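Local coordinates for Alpha/beta hydrolase fold protein (Ochrobactrum, PDB 4G9E) that hydrolyses the lactone ring of N-acyl homoserine lactones, the signal molecules of bacterial quorum sensing, and was captured here with N-butanoyl-L-homoserine bound, at residues I15-S20 / T85-Q90; P127-E132 / Q136-G141; I211-G216 / D225-V230. All coordinates share one frame; numbering follows the deposited sequence.

Contact 1: residues I15-S20 / T85-Q90; sequences IAVRES and TEVMQQ
Of these two segments, I15 and V87 have the nearest CA atoms, 8.0 Å apart, a spacing that one layer of aliphatic side chains can fill. The contact joins sheet and helix in the alpha/beta hydrolase fold. Strand 13-19 belongs to the central sheet, hydrogen-bonded through I15 and V17 to strand 4-10 on one side and through A16 and R18 to D58 and A56 on the other. Helix 77-91 packs against the face of that sheet. Within the helix the regular spacing is kept by backbone bonds such as Q89 N to T85 O, 2.9 Å long.

Along the strand, I15 and V17 both direct their CB toward the helix. R18 instead forms a salt bridge with D58. On the helix V87 alone meets the strand, turning one methyl to each of the two strand residues. The beta-branched residues suit an extended backbone, and V87 is small enough to let the helix approach closely. The polar neighbours E86 and Q90 reach S11 and the backbone of E9, fastening the helix to the turn and outer strand of the same hairpin.

I15 is modelled in two conformations. In the one described here its CG1 lies beside the backbone N (chi1 -66°) and the chain beyond runs out straight (chi2 177°), which carries CD1 to the valine. The nearest pairs are methyls: I15 CD1 lies 3.7 Å from V87 CG2, and I15 CG2 approaches the same methyl to 4.1 Å. Both distances hold for this conformer, and the other may differ. V17, which also packs on I55, serves the other branch of V87 more loosely, with V17 CG2 standing 4.5 Å from V87 CG1.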
ATOM      1  N   ILE A  15       4.456  16.275  -3.629  1.00 11.17           N
ATOM      2  CA  ILE A  15       3.604  15.141  -3.311  0.57 11.13           C
ATOM      3  C   ILE A  15       2.211  15.588  -2.882  1.00 10.55           C
ATOM      4  O   ILE A  15       2.047  16.424  -1.991  1.00 12.04           O
ATOM      5  CB  ILE A  15       4.257  14.223  -2.253  0.57 11.46           C
ATOM      6  CG1 ILE A  15       5.511  13.572  -2.845  0.57 11.65           C
ATOM      7  CG2 ILE A  15       3.270  13.165  -1.772  0.57 11.98           C
ATOM      8  CD1 ILE A  15       6.273  12.702  -1.877  0.57 10.88           C
ATOM      9  N   ALA A  16       1.208  15.031  -3.552  1.00 10.03           N
ATOM     10  CA  ALA A  16      -0.184  15.318  -3.243  1.00 11.18           C
ATOM     11  C   ALA A  16      -0.617  14.516  -2.020  1.00 10.35           C
ATOM     12  O   ALA A  16      -0.289  13.334  -1.898  1.00 10.38           O
ATOM     13  CB  ALA A  16      -1.055  14.975  -4.431  1.00 12.20           C
ATOM     14  N   VAL A  17      -1.367  15.158  -1.124  1.00 10.24           N
ATOM     15  CA  VAL A  17      -1.829  14.530   0.110  1.00 11.01           C
ATOM     16  C   VAL A  17      -3.316  14.799   0.319  1.00 11.13           C
ATOM     17  O   VAL A  17      -3.758  15.940   0.228  1.00 12.53           O
ATOM     18  CB  VAL A  17      -1.065  15.077   1.337  1.00 12.12           C
ATOM     19  CG1 VAL A  17      -1.548  14.404   2.610  1.00 13.47           C
ATOM     20  CG2 VAL A  17       0.436  14.881   1.169  1.00 13.18           C
ATOM     21  N   ARG A  18      -4.078  13.743   0.587  1.00 10.99           N
ATOM     22  CA  ARG A  18      -5.486  13.870   0.952  1.00 10.39           C
ATOM     23  C   ARG A  18      -5.616  13.494   2.408  1.00  9.96           C
ATOM     24  O   ARG A  18      -5.048  12.494   2.834  1.00 10.92           O
ATOM     25  CB  ARG A  18      -6.337  12.901   0.137  1.00 12.32           C
ATOM     26  CG  ARG A  18      -6.307  13.150  -1.341  1.00 13.15           C
ATOM     27  CD  ARG A  18      -6.839  11.956  -2.108  1.00 12.88           C
ATOM     28  NE  ARG A  18      -6.490  12.076  -3.515  1.00 12.99           N
ATOM     29  CZ  ARG A  18      -5.294  11.772  -4.010  1.00 12.44           C
ATOM     30  NH1 ARG A  18      -4.334  11.317  -3.214  1.00 12.65           N
ATOM     31  NH2 ARG A  18      -5.056  11.925  -5.305  1.00 13.28           N
ATOM     32  N   GLU A  19      -6.376  14.277   3.165  1.00 10.36           N
ATOM     33  CA  GLU A  19      -6.610  13.961   4.566  1.00 10.44           C
ATOM     34  C   GLU A  19      -8.083  14.095   4.904  1.00 10.88           C
ATOM     35  O   GLU A  19      -8.749  15.049   4.494  1.00 13.24           O
ATOM     36  CB  GLU A  19      -5.824  14.891   5.490  1.00 11.83           C
ATOM     37  CG  GLU A  19      -4.326  14.827   5.311  1.00 13.68           C
ATOM     38  CD  GLU A  19      -3.577  15.679   6.315  1.00 16.01           C
ATOM     39  OE1 GLU A  19      -3.885  15.592   7.520  1.00 16.98           O
ATOM     40  OE2 GLU A  19      -2.682  16.440   5.904  1.00 18.22           O
ATOM     41  N   SER A  20      -8.593  13.139   5.666  1.00 10.25           N
ATOM     42  CA  SER A  20      -9.920  13.284   6.240  1.00 10.81           C
ATOM     43  C   SER A  20      -9.854  14.215   7.456  1.00 10.95           C
ATOM     44  O   SER A  20      -8.769  14.582   7.913  1.00 11.61           O
ATOM     45  CB  SER A  20     -10.479  11.925   6.646  1.00 11.11           C
ATOM     46  OG  SER A  20      -9.857  11.456   7.830  1.00 10.37           O
ATOM     47  N   THR A  85       8.198   8.483   4.541  1.00  7.89           N
ATOM     48  CA  THR A  85       8.715   8.860   5.845  1.00  8.31           C
ATOM     49  C   THR A  85       8.941  10.377   5.894  1.00  8.92           C
ATOM     50  O   THR A  85       8.641  11.023   6.896  1.00 10.02           O
ATOM     51  CB  THR A  85       9.997   8.074   6.196  1.00  8.57           C
ATOM     52  OG1 THR A  85       9.716   6.669   6.197  1.00  9.29           O
ATOM     53  CG2 THR A  85      10.487   8.467   7.576  1.00 10.24           C
ATOM     54  N   GLU A  86       9.450  10.942   4.801  1.00  8.53           N
ATOM     55  CA  GLU A  86       9.639  12.388   4.689  1.00  9.29           C
ATOM     56  C   GLU A  86       8.296  13.131   4.725  1.00  9.74           C
ATOM     57  O   GLU A  86       8.165  14.183   5.355  1.00 10.55           O
ATOM     58  CB  GLU A  86      10.430  12.733   3.417  1.00  9.73           C
ATOM     59  CG  GLU A  86      10.641  14.228   3.213  1.00 10.91           C
ATOM     60  CD  GLU A  86      11.484  14.561   1.995  1.00 11.43           C
ATOM     61  OE1 GLU A  86      11.944  13.634   1.303  1.00 12.74           O
ATOM     62  OE2 GLU A  86      11.693  15.765   1.733  1.00 12.32           O
ATOM     63  N   VAL A  87       7.298  12.586   4.042  1.00  9.90           N
ATOM     64  CA  VAL A  87       5.956  13.158   4.092  1.00 10.45           C
ATOM     65  C   VAL A  87       5.449  13.204   5.535  1.00  9.90           C
ATOM     66  O   VAL A  87       4.966  14.236   6.005  1.00 10.37           O
ATOM     67  CB  VAL A  87       4.979  12.369   3.188  1.00 10.38           C
ATOM     68  CG1 VAL A  87       3.521  12.679   3.544  1.00 11.66           C
ATOM     69  CG2 VAL A  87       5.272  12.666   1.720  1.00 11.55           C
ATOM     70  N   MET A  88       5.572  12.090   6.249  1.00  9.41           N
ATOM     71  CA  MET A  88       5.086  12.046   7.627  1.00  9.37           C
ATOM     72  C   MET A  88       5.865  13.007   8.534  1.00 10.16           C
ATOM     73  O   MET A  88       5.295  13.595   9.450  1.00 11.07           O
ATOM     74  CB  MET A  88       5.093  10.614   8.167  1.00  9.44           C
ATOM     75  CG  MET A  88       4.195   9.652   7.387  1.00 10.48           C
ATOM     76  SD  MET A  88       2.474  10.187   7.206  1.00 10.88           S
ATOM     77  CE  MET A  88       1.885   9.873   8.862  1.00 13.05           C
ATOM     78  N   GLN A  89       7.182  13.156   8.263  1.00 10.73           N
ATOM     79  CA  GLN A  89       8.005  14.142   8.972  1.00 11.71           C
ATOM     80  C   GLN A  89       7.430  15.546   8.742  1.00 11.57           C
ATOM     81  O   GLN A  89       7.281  16.321   9.710  1.00 12.05           O
ATOM     82  CB  GLN A  89       9.454  14.051   8.474  1.00 20.00           C
ATOM     83  CG  GLN A  89      10.458  14.895   9.244  1.00 20.00           C
ATOM     84  CD  GLN A  89      10.643  14.319  10.641  1.00 20.00           C
ATOM     85  OE1 GLN A  89      10.565  15.036  11.646  1.00 20.00           O
ATOM     86  NE2 GLN A  89      10.921  12.996  10.704  1.00 20.00           N
ATOM     87  N   GLN A  90       7.165  15.903   7.507  1.00 12.01           N
ATOM     88  CA  GLN A  90       6.623  17.228   7.203  1.00 12.34           C
ATOM     89  C   GLN A  90       5.246  17.432   7.831  1.00 11.83           C
ATOM     90  O   GLN A  90       4.915  18.523   8.296  1.00 12.93           O
ATOM     91  CB  GLN A  90       6.566  17.473   5.692  1.00 13.21           C
ATOM     92  CG  GLN A  90       7.935  17.668   5.046  1.00 14.75           C
ATOM     93  CD  GLN A  90       7.852  18.310   3.672  1.00 16.54           C
ATOM     94  OE1 GLN A  90       6.824  18.865   3.298  1.00 19.18           O
ATOM     95  NE2 GLN A  90       8.938  18.232   2.914  1.00 17.36           N
TER

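Contact 2: residues P127-E132 / Q136-G141; sequences PPVARE and QGFKSG
The pocket that holds N-butanoyl-L-homoserine is walled in part by F138, whose ring is packed over one face by P127, from the loop that follows strand 120-124 of the alpha/beta hydrolase fold. Short helix 134-137 turns the chain back on this loop, and F138 is the first residue beyond it to leave helical geometry. P127 CG sits 3.7 Å from the centroid of the F138 ring and only 18° off its normal, a CH-pi contact displaced toward the rim, where CG comes within 3.5 Å of F138 CZ. The two side chains cross at about a right angle. With CG of F138 beside its own backbone N (chi1 -67°) and the ring turned by chi2 (-84°), the face meets the rigid proline, whose CD, polarised by the adjoining nitrogen, also lies 3.5 Å from F138 CZ. V129 adds a slanting contact, its CG2 4.3 Å from F138 CE2.

A glycine suits position 137: V129 CG1 lies 4.0 Å from G137 CA, and a CB there would clash with that methyl at 2.6 Å and sit tight against P127 CB. At the outer margin a water bridges E132 and Q136, donating to E132 O at 2.8 Å and accepting from Q136 NE2 at 3.3 Å, with a weak further bond from Q136 N. The E132 carboxylate turns to R201 in a salt bridge.

The F138 ring also touches F192, M144 and the bound ligand; an alanine here would probably leave P127 CG without its aromatic partner and open a gap beside the ligand. The contact is largely apolar, with the water-bridged pair at its outer margin, which implies a wall shaped by dispersion and CH-pi attraction that probably offers the ligand a nonpolar surface.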
ATOM      1  N   PRO A 127       2.498 -10.117  -0.651  1.00  8.53           N
ATOM      2  CA  PRO A 127       3.198 -11.248  -0.043  1.00  8.94           C
ATOM      3  C   PRO A 127       4.609 -10.808   0.355  1.00  8.47           C
ATOM      4  O   PRO A 127       5.386 -10.407  -0.513  1.00  8.97           O
ATOM      5  CB  PRO A 127       3.268 -12.258  -1.190  1.00 10.09           C
ATOM      6  CG  PRO A 127       3.342 -11.411  -2.430  1.00 10.32           C
ATOM      7  CD  PRO A 127       2.688 -10.074  -2.112  1.00  9.18           C
ATOM      8  N   PRO A 128       4.944 -10.851   1.652  1.00  8.55           N
ATOM      9  CA  PRO A 128       6.328 -10.535   2.014  1.00  8.60           C
ATOM     10  C   PRO A 128       7.223 -11.622   1.431  1.00  9.80           C
ATOM     11  O   PRO A 128       7.031 -12.800   1.729  1.00 12.28           O
ATOM     12  CB  PRO A 128       6.305 -10.578   3.547  1.00  9.34           C
ATOM     13  CG  PRO A 128       4.863 -10.323   3.913  1.00  9.73           C
ATOM     14  CD  PRO A 128       4.100 -11.062   2.840  1.00  9.07           C
ATOM     15  N   VAL A 129       8.147 -11.234   0.559  1.00  9.67           N
ATOM     16  CA  VAL A 129       9.006 -12.185  -0.131  1.00  9.70           C
ATOM     17  C   VAL A 129      10.433 -11.687  -0.141  1.00  9.70           C
ATOM     18  O   VAL A 129      10.672 -10.495  -0.270  1.00 10.50           O
ATOM     19  CB  VAL A 129       8.573 -12.408  -1.609  1.00 10.45           C
ATOM     20  CG1 VAL A 129       7.329 -13.265  -1.687  1.00 11.55           C
ATOM     21  CG2 VAL A 129       8.376 -11.081  -2.338  1.00 12.02           C
ATOM     22  N   ALA A 130      11.374 -12.611   0.015  1.00 10.67           N
ATOM     23  CA  ALA A 130      12.759 -12.346  -0.323  1.00 11.27           C
ATOM     24  C   ALA A 130      12.832 -12.319  -1.846  1.00 10.97           C
ATOM     25  O   ALA A 130      11.937 -12.829  -2.523  1.00 11.56           O
ATOM     26  CB  ALA A 130      13.650 -13.435   0.231  1.00 12.38           C
ATOM     27  N   ARG A 131      13.895 -11.744  -2.396  1.00 11.46           N
ATOM     28  CA  ARG A 131      13.947 -11.576  -3.840  1.00 12.84           C
ATOM     29  C   ARG A 131      13.795 -12.902  -4.592  1.00 13.65           C
ATOM     30  O   ARG A 131      13.189 -12.941  -5.662  1.00 15.23           O
ATOM     31  CB  ARG A 131      15.221 -10.849  -4.270  1.00 13.44           C
ATOM     32  CG  ARG A 131      16.491 -11.654  -4.096  1.00 12.80           C
ATOM     33  CD  ARG A 131      17.700 -10.876  -4.554  1.00 13.18           C
ATOM     34  NE  ARG A 131      18.825 -11.767  -4.757  1.00 14.52           N
ATOM     35  CZ  ARG A 131      19.959 -11.409  -5.342  1.00 14.83           C
ATOM     36  NH1 ARG A 131      20.118 -10.167  -5.765  1.00 14.08           N
ATOM     37  NH2 ARG A 131      20.928 -12.295  -5.499  1.00 16.72           N
ATOM     38  N   GLU A 132      14.323 -13.989  -4.036  1.00 13.15           N
ATOM     39  CA  GLU A 132      14.257 -15.275  -4.727  1.00 14.35           C
ATOM     40  C   GLU A 132      12.876 -15.942  -4.651  1.00 14.62           C
ATOM     41  O   GLU A 132      12.642 -16.970  -5.286  1.00 16.44           O
ATOM     42  CB  GLU A 132      15.342 -16.234  -4.228  1.00 16.72           C
ATOM     43  CG  GLU A 132      15.143 -16.790  -2.832  1.00 19.48           C
ATOM     44  CD  GLU A 132      15.597 -15.854  -1.719  1.00 21.48           C
ATOM     45  OE1 GLU A 132      16.064 -14.724  -2.003  1.00 20.27           O
ATOM     46  OE2 GLU A 132      15.480 -16.269  -0.544  1.00 24.06           O
ATOM     47  N   GLN A 136       7.175 -17.501  -6.109  1.00 12.75           N
ATOM     48  CA  GLN A 136       6.344 -18.239  -5.159  1.00 12.98           C
ATOM     49  C   GLN A 136       5.207 -17.405  -4.575  1.00 12.52           C
ATOM     50  O   GLN A 136       4.111 -17.906  -4.358  1.00 13.86           O
ATOM     51  CB  GLN A 136       7.197 -18.791  -4.020  1.00 14.85           C
ATOM     52  CG  GLN A 136       8.206 -19.827  -4.463  1.00 18.14           C
ATOM     53  CD  GLN A 136       9.272 -20.068  -3.420  1.00 23.04           C
ATOM     54  OE1 GLN A 136       8.971 -20.409  -2.277  1.00 25.64           O
ATOM     55  NE2 GLN A 136      10.530 -19.882  -3.804  1.00 24.97           N
ATOM     56  N   GLY A 137       5.466 -16.132  -4.317  1.00 11.66           N
ATOM     57  CA  GLY A 137       4.491 -15.304  -3.632  1.00 12.49           C
ATOM     58  C   GLY A 137       3.421 -14.725  -4.534  1.00 11.52           C
ATOM     59  O   GLY A 137       2.333 -14.378  -4.071  1.00 12.40           O
ATOM     60  N   PHE A 138       3.744 -14.607  -5.818  1.00 11.38           N
ATOM     61  CA  PHE A 138       2.848 -14.031  -6.805  1.00 11.62           C
ATOM     62  C   PHE A 138       2.401 -15.081  -7.806  1.00 12.85           C
ATOM     63  O   PHE A 138       3.140 -16.013  -8.116  1.00 14.51           O
ATOM     64  CB  PHE A 138       3.524 -12.884  -7.562  1.00 11.56           C
ATOM     65  CG  PHE A 138       3.816 -11.678  -6.711  1.00 11.27           C
ATOM     66  CD1 PHE A 138       2.839 -10.723  -6.480  1.00 11.84           C
ATOM     67  CD2 PHE A 138       5.072 -11.493  -6.146  1.00 11.03           C
ATOM     68  CE1 PHE A 138       3.109  -9.607  -5.700  1.00 11.37           C
ATOM     69  CE2 PHE A 138       5.340 -10.378  -5.355  1.00 11.25           C
ATOM     70  CZ  PHE A 138       4.359  -9.437  -5.141  1.00 11.28           C
ATOM     71  N   LYS A 139       1.191 -14.900  -8.319  1.00 13.66           N
ATOM     72  CA  LYS A 139       0.664 -15.734  -9.382  1.00 14.27           C
ATOM     73  C   LYS A 139       1.159 -15.205 -10.718  1.00 14.21           C
ATOM     74  O   LYS A 139       0.973 -14.036 -11.039  1.00 15.26           O
ATOM     75  CB  LYS A 139      -0.866 -15.706  -9.350  1.00 14.40           C
ATOM     76  CG  LYS A 139      -1.488 -16.353  -8.122  1.00 14.85           C
ATOM     77  CD  LYS A 139      -3.000 -16.216  -8.145  1.00 15.54           C
ATOM     78  CE  LYS A 139      -3.655 -16.860  -6.928  1.00 16.66           C
ATOM     79  NZ  LYS A 139      -3.474 -18.342  -6.878  1.00 16.53           N
ATOM     80  N   SER A 140       1.800 -16.072 -11.491  0.84 14.46           N
ATOM     81  CA  SER A 140       2.216 -15.731 -12.839  0.84 14.81           C
ATOM     82  C   SER A 140       0.994 -15.445 -13.705  0.84 15.44           C
ATOM     83  O   SER A 140       0.006 -16.169 -13.641  0.84 16.62           O
ATOM     84  CB  SER A 140       3.003 -16.893 -13.437  0.84 15.65           C
ATOM     85  OG  SER A 140       3.274 -16.681 -14.810  0.84 17.29           O
ATOM     86  N   GLY A 141       1.061 -14.391 -14.513  1.00 15.68           N
ATOM     87  CA  GLY A 141      -0.028 -14.065 -15.414  1.00 17.36           C
ATOM     88  C   GLY A 141       0.250 -12.795 -16.188  1.00 17.14           C
ATOM     89  O   GLY A 141       1.230 -12.100 -15.916  1.00 17.38           O
TER
HETATM   90  O   HOH W   1      10.240 -17.951  -6.459  0.76 18.33           O

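Contact 3: residues I211-G216 / D225-V230; sequences IAVVNG and DFVSKV
V227 overlaps V213 methyl to methyl, V227 CG1 lying 3.6 Å from V213 CG1. The two side chains run past each other in opposite directions. Each holds its CG1 anti to the backbone N (chi1 167° in V227, 178° in V213), and these torsions turn CG1 of each valine toward the other. The CA atoms behind them are 8.5 Å apart. Valine fits both places: it is at home in strand 211-216, and on the short helix 224-227 it is compact enough to settle against the sheet. V213 packs on I123 and F232 as well, and V227 on V222, which keeps the pair in apolar surroundings.

N215, two residues on and on the same face of the strand, brings its ND2 to 4.3 Å from V227 CG1, a packing contact only. Its polar end is held by OD1, which accepts from the backbone N of G125, so this buried amide is anchored to the neighbouring loop. A type I turn runs from V227 to V230 and leads the chain away.

N215 also touches residues of a probable Ser-His-Glu triad. Strand 211-216, helix 224-227 and strand 241-243 together make a beta-alpha-beta unit, and in alpha/beta hydrolases the strand in this position is typically followed by the acid of the catalytic triad.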
ATOM      1  N   ILE A 211       1.472  -6.741  12.812  1.00  7.67           N
ATOM      2  CA  ILE A 211       1.260  -6.747  11.375  1.00  7.28           C
ATOM      3  C   ILE A 211      -0.018  -7.520  11.082  1.00  7.15           C
ATOM      4  O   ILE A 211      -0.160  -8.677  11.478  1.00  8.00           O
ATOM      5  CB  ILE A 211       2.457  -7.346  10.593  1.00  7.62           C
ATOM      6  CG1 ILE A 211       3.702  -6.478  10.805  1.00  8.18           C
ATOM      7  CG2 ILE A 211       2.099  -7.434   9.116  1.00  9.24           C
ATOM      8  CD1 ILE A 211       4.978  -7.030  10.172  1.00  8.90           C
ATOM      9  N   ALA A 212      -0.948  -6.854  10.405  1.00  7.17           N
ATOM     10  CA  ALA A 212      -2.204  -7.462   9.996  1.00  7.60           C
ATOM     11  C   ALA A 212      -2.140  -7.784   8.520  1.00  7.38           C
ATOM     12  O   ALA A 212      -1.582  -7.018   7.727  1.00  7.72           O
ATOM     13  CB  ALA A 212      -3.360  -6.513  10.264  1.00  8.00           C
ATOM     14  N   VAL A 213      -2.734  -8.910   8.151  1.00  7.33           N
ATOM     15  CA  VAL A 213      -2.727  -9.369   6.772  1.00  7.71           C
ATOM     16  C   VAL A 213      -4.173  -9.652   6.380  1.00  8.04           C
ATOM     17  O   VAL A 213      -4.833 -10.490   6.999  1.00  8.60           O
ATOM     18  CB  VAL A 213      -1.881 -10.647   6.616  1.00  8.16           C
ATOM     19  CG1 VAL A 213      -1.910 -11.142   5.176  1.00  9.96           C
ATOM     20  CG2 VAL A 213      -0.449 -10.406   7.070  1.00  9.40           C
ATOM     21  N   VAL A 214      -4.669  -8.931   5.378  1.00  7.35           N
ATOM     22  CA  VAL A 214      -6.063  -9.049   4.941  1.00  7.70           C
ATOM     23  C   VAL A 214      -6.087  -9.074   3.417  1.00  7.94           C
ATOM     24  O   VAL A 214      -5.558  -8.162   2.770  1.00  8.28           O
ATOM     25  CB  VAL A 214      -6.905  -7.852   5.430  1.00  8.94           C
ATOM     26  CG1 VAL A 214      -8.329  -7.945   4.903  1.00 10.48           C
ATOM     27  CG2 VAL A 214      -6.895  -7.761   6.958  1.00  9.20           C
ATOM     28  N   ASN A 215      -6.685 -10.114   2.842  1.00  8.42           N
ATOM     29  CA  ASN A 215      -6.734 -10.261   1.386  1.00  8.55           C
ATOM     30  C   ASN A 215      -8.089 -10.721   0.906  1.00  9.33           C
ATOM     31  O   ASN A 215      -8.837 -11.363   1.644  1.00 10.01           O
ATOM     32  CB  ASN A 215      -5.700 -11.272   0.899  1.00  8.63           C
ATOM     33  CG  ASN A 215      -4.316 -10.696   0.889  1.00  8.49           C
ATOM     34  OD1 ASN A 215      -3.982  -9.899   0.016  1.00  8.99           O
ATOM     35  ND2 ASN A 215      -3.509 -11.064   1.870  1.00  9.14           N
ATOM     36  N   GLY A 216      -8.391 -10.421  -0.353  1.00  9.70           N
ATOM     37  CA  GLY A 216      -9.547 -11.003  -1.009  1.00 10.29           C
ATOM     38  C   GLY A 216      -9.293 -12.448  -1.407  1.00 10.54           C
ATOM     39  O   GLY A 216      -8.212 -12.792  -1.887  1.00 11.45           O
ATOM     40  N   ASP A 225      -1.963 -19.123  -0.301  1.00 13.83           N
ATOM     41  CA  ASP A 225      -1.322 -20.256   0.364  0.66 16.09           C
ATOM     42  C   ASP A 225       0.062 -19.864   0.865  1.00 15.78           C
ATOM     43  O   ASP A 225       0.472 -20.238   1.963  1.00 18.47           O
ATOM     44  CB  ASP A 225      -1.177 -21.446  -0.590  0.66 18.30           C
ATOM     45  CG  ASP A 225      -2.495 -22.114  -0.902  0.66 20.17           C
ATOM     46  OD1 ASP A 225      -3.496 -21.789  -0.236  0.66 20.48           O
ATOM     47  OD2 ASP A 225      -2.521 -22.979  -1.804  0.66 21.38           O
ATOM     48  N   PHE A 226       0.791 -19.126   0.035  1.00 13.33           N
ATOM     49  CA  PHE A 226       2.124 -18.675   0.401  1.00 11.98           C
ATOM     50  C   PHE A 226       2.033 -17.701   1.570  1.00 11.63           C
ATOM     51  O   PHE A 226       2.757 -17.821   2.558  1.00 11.64           O
ATOM     52  CB  PHE A 226       2.802 -18.003  -0.791  1.00 12.45           C
ATOM     53  CG  PHE A 226       4.188 -17.518  -0.497  1.00 12.24           C
ATOM     54  CD1 PHE A 226       4.399 -16.246  -0.002  1.00 12.48           C
ATOM     55  CD2 PHE A 226       5.280 -18.335  -0.720  1.00 12.77           C
ATOM     56  CE1 PHE A 226       5.671 -15.797   0.268  1.00 13.56           C
ATOM     57  CE2 PHE A 226       6.558 -17.887  -0.453  1.00 14.26           C
ATOM     58  CZ  PHE A 226       6.750 -16.619   0.048  1.00 14.01           C
ATOM     59  N   VAL A 227       1.131 -16.735   1.454  1.00 11.28           N
ATOM     60  CA  VAL A 227       0.956 -15.726   2.489  1.00 12.02           C
ATOM     61  C   VAL A 227       0.623 -16.362   3.841  1.00 12.80           C
ATOM     62  O   VAL A 227       1.122 -15.929   4.881  1.00 12.77           O
ATOM     63  CB  VAL A 227      -0.133 -14.718   2.075  1.00 13.54           C
ATOM     64  CG1 VAL A 227      -0.553 -13.854   3.253  1.00 15.26           C
ATOM     65  CG2 VAL A 227       0.369 -13.865   0.922  1.00 14.92           C
ATOM     66  N   SER A 228      -0.207 -17.401   3.824  1.00 13.79           N
ATOM     67  CA  SER A 228      -0.622 -18.058   5.062  1.00 14.99           C
ATOM     68  C   SER A 228       0.517 -18.832   5.724  1.00 15.16           C
ATOM     69  O   SER A 228       0.372 -19.317   6.845  1.00 17.33           O
ATOM     70  CB  SER A 228      -1.811 -18.990   4.811  1.00 16.76           C
ATOM     71  OG  SER A 228      -1.400 -20.146   4.109  1.00 19.77           O
ATOM     72  N   LYS A 229       1.647 -18.943   5.031  1.00 14.80           N
ATOM     73  CA  LYS A 229       2.796 -19.669   5.560  1.00 15.53           C
ATOM     74  C   LYS A 229       3.953 -18.748   5.948  1.00 14.48           C
ATOM     75  O   LYS A 229       4.956 -19.195   6.504  1.00 15.16           O
ATOM     76  CB  LYS A 229       3.272 -20.721   4.555  1.00 17.28           C
ATOM     77  CG  LYS A 229       2.286 -21.859   4.350  1.00 20.06           C
ATOM     78  CD  LYS A 229       2.761 -22.825   3.269  1.00 24.27           C
ATOM     79  CE  LYS A 229       1.768 -23.958   3.058  1.00 27.51           C
ATOM     80  NZ  LYS A 229       1.605 -24.789   4.281  1.00 29.76           N
ATOM     81  N   VAL A 230       3.816 -17.459   5.658  1.00 12.84           N
ATOM     82  CA  VAL A 230       4.856 -16.498   5.997  1.00 11.81           C
ATOM     83  C   VAL A 230       4.951 -16.319   7.510  1.00 12.13           C
ATOM     84  O   VAL A 230       3.931 -16.224   8.195  1.00 12.94           O
ATOM     85  CB  VAL A 230       4.598 -15.136   5.324  1.00 11.23           C
ATOM     86  CG1 VAL A 230       5.542 -14.069   5.865  1.00 11.41           C
ATOM     87  CG2 VAL A 230       4.719 -15.262   3.812  1.00 11.64           C
TER

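Contacts 2 and 3 are neighbours, with centres 12 Å apart, and F226 of helix 224-227 joins them: its CE1 lies 3.6 Å from V129 CG1 and its CD1 3.8 Å from G137 CA. Contact 1 stands across the centre of the chain, its centre 29 Å from that of contact 2 and 27 Å from that of contact 3, yet it shares the central sheet with contact 3. The contacts lie at different distances from the bound N-butanoyl-L-homoserine: the side chain of F138 in contact 2 comes to about 4 Å from it and that of N215 in contact 3 to about 10 Å, whereas contact 1 is packing between sheet and helix.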